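PDB 5TP4: amidase, hydantoinase/carbamoylase family from Burkholderia ambifaria, which probably hydrolyses N-carbamoyl-L-amino acids to the free amino acids, as a zinc-dependent amidase of the peptidase M20 family. Local coordinates for residues B[59-64]-B[117-122]. Residues are numbered along the deposited sequence; the frame is centred on the assembly and turned at random. Where two conformers were deposited one is given.
Sequences RDAGMT and TLNDAG. With EDO (1,2-ethanediol), chain U.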
loop_
_atom_site.group_PDB
_atom_site.type_symbol
_atom_site.label_atom_id
_atom_site.label_comp_id
_atom_site.label_asym_id
_atom_site.label_seq_id
_atom_site.Cartn_x
_atom_site.Cartn_y
_atom_site.Cartn_z
ATOM N N ARG B 59 -32.448 -27.559 -27.319
ATOM C CA ARG B 59 -33.690 -28.008 -27.928
ATOM C C ARG B 59 -33.430 -28.706 -29.254
ATOM O O ARG B 59 -34.108 -29.686 -29.580
ATOM C CB ARG B 59 -34.643 -26.827 -28.110
ATOM C CG ARG B 59 -35.098 -26.218 -26.788
ATOM C CD ARG B 59 -36.265 -25.231 -27.040
ATOM N NE ARG B 59 -36.431 -24.323 -25.904
ATOM C CZ ARG B 59 -35.867 -23.119 -25.843
ATOM N NH1 ARG B 59 -35.146 -22.688 -26.869
ATOM N NH2 ARG B 59 -36.040 -22.352 -24.777
ATOM N N ASP B 60 -32.447 -28.224 -30.021
ATOM C CA ASP B 60 -32.065 -28.900 -31.260
ATOM C C ASP B 60 -31.489 -30.283 -30.990
ATOM O O ASP B 60 -31.529 -31.138 -31.875
ATOM C CB ASP B 60 -31.026 -28.078 -32.043
ATOM C CG ASP B 60 -31.586 -26.757 -32.589
ATOM O OD1 ASP B 60 -32.825 -26.644 -32.775
ATOM O OD2 ASP B 60 -30.765 -25.839 -32.834
ATOM N N ALA B 61 -30.967 -30.516 -29.792
ATOM C CA ALA B 61 -30.474 -31.823 -29.370
ATOM C C ALA B 61 -31.565 -32.644 -28.680
ATOM O O ALA B 61 -31.269 -33.654 -28.026
ATOM C CB ALA B 61 -29.273 -31.664 -28.430
ATOM N N GLY B 62 -32.812 -32.215 -28.788
ATOM C CA GLY B 62 -33.930 -33.018 -28.322
ATOM C C GLY B 62 -34.282 -32.819 -26.876
ATOM O O GLY B 62 -35.128 -33.555 -26.352
ATOM N N MET B 63 -33.688 -31.839 -26.217
ATOM C CA MET B 63 -33.898 -31.578 -24.800
ATOM C C MET B 63 -35.063 -30.613 -24.587
ATOM O O MET B 63 -35.431 -29.844 -25.477
ATOM C CB MET B 63 -32.633 -30.986 -24.184
ATOM C CG MET B 63 -31.374 -31.836 -24.446
ATOM S SD MET B 63 -29.930 -31.135 -23.662
ATOM C CE MET B 63 -29.982 -31.956 -22.062
ATOM N N THR B 64 -35.630 -30.639 -23.383
ATOM C CA THR B 64 -36.568 -29.604 -22.964
ATOM C C THR B 64 -35.831 -28.658 -22.020
ATOM O O THR B 64 -34.929 -29.071 -21.282
ATOM C CB THR B 64 -37.813 -30.186 -22.293
ATOM O OG1 THR B 64 -37.438 -30.977 -21.162
ATOM C CG2 THR B 64 -38.573 -31.068 -23.268
ATOM N N THR B 117 -23.325 -36.317 -28.142
ATOM C CA THR B 117 -22.671 -37.611 -28.317
ATOM C C THR B 117 -23.611 -38.771 -27.978
ATOM O O THR B 117 -23.691 -39.748 -28.738
ATOM C CB THR B 117 -21.377 -37.629 -27.488
ATOM O OG1 THR B 117 -20.385 -36.853 -28.200
ATOM C CG2 THR B 117 -20.863 -39.050 -27.269
ATOM N N LEU B 118 -24.364 -38.671 -26.885
ATOM C CA LEU B 118 -25.334 -39.721 -26.577
ATOM C C LEU B 118 -26.385 -39.849 -27.673
ATOM O O LEU B 118 -26.795 -40.961 -28.012
ATOM C CB LEU B 118 -26.006 -39.442 -25.231
ATOM C CG LEU B 118 -25.048 -39.461 -24.037
ATOM C CD1 LEU B 118 -25.815 -39.218 -22.768
ATOM C CD2 LEU B 118 -24.241 -40.800 -23.947
ATOM N N ASN B 119 -26.825 -38.718 -28.239
ATOM C CA ASN B 119 -27.764 -38.745 -29.358
ATOM C C ASN B 119 -27.162 -39.456 -30.559
ATOM O O ASN B 119 -27.813 -40.309 -31.179
ATOM C CB ASN B 119 -28.188 -37.328 -29.755
ATOM C CG ASN B 119 -29.081 -36.671 -28.742
ATOM O OD1 ASN B 119 -29.585 -37.315 -27.811
ATOM N ND2 ASN B 119 -29.275 -35.357 -28.900
ATOM N N ASP B 120 -25.912 -39.118 -30.903
ATOM C CA ASP B 120 -25.251 -39.749 -32.043
ATOM C C ASP B 120 -25.116 -41.254 -31.846
ATOM O O ASP B 120 -25.233 -42.024 -32.808
ATOM C CB ASP B 120 -23.861 -39.144 -32.252
ATOM C CG ASP B 120 -23.916 -37.708 -32.744
ATOM O OD1 ASP B 120 -24.992 -37.267 -33.167
ATOM O OD2 ASP B 120 -22.867 -37.036 -32.701
ATOM N N ALA B 121 -24.846 -41.689 -30.613
ATOM C CA ALA B 121 -24.643 -43.102 -30.320
ATOM C C ALA B 121 -25.936 -43.864 -30.086
ATOM O O ALA B 121 -25.890 -45.089 -29.913
ATOM C CB ALA B 121 -23.745 -43.256 -29.088
ATOM N N GLY B 122 -27.075 -43.181 -30.049
ATOM C CA GLY B 122 -28.323 -43.851 -29.731
ATOM C C GLY B 122 -28.434 -44.367 -28.317
ATOM O O GLY B 122 -29.106 -45.382 -28.089
HETATM C C1 EDO U . -35.924 -36.076 -24.284
HETATM O O1 EDO U . -34.489 -36.099 -24.331
HETATM C C2 EDO U . -36.362 -34.817 -23.557
HETATM O O2 EDO U . -36.261 -35.098 -22.162
#
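Asn-119, in the last turn of helix 105-121, reaches across to Ala-61, where helix 45-60 ends in a Schellman motif, and so illustrates how a carbonyl just beyond a helix end can receive a side chain of a neighbouring helix. In that motif Gly-62 takes positive phi and returns its N to Arg-59 O, while Met-63 N bonds back to a carbonyl of the helix's last turn. From CB, which heads toward the other helix end, the Asn-119 side chain runs to CG, placed opposite its own carbonyl carbon by a chi1 of -71°. There the amide divides its work. OD1 accepts from Arg-77 NH2 on strand 73-77, so a strand of the sheet helps fix the flip of the amide. ND2 donates to Ala-61 O at 2.8 Å, with a moderately bent N-H...O angle of 146°; the donor stands 32° off the carbonyl plane, whereas the oxygen lies closer to the plane of the amide. This small surface contact, far from the zinc site, ties the C-terminal ends of two helices together; Met-63, just past the first, and Leu-118, in the second, both touch Arg-77. Beside the bond, the methyl CB of Ala-61 rests 3.7 Å from Asn-119 ND2.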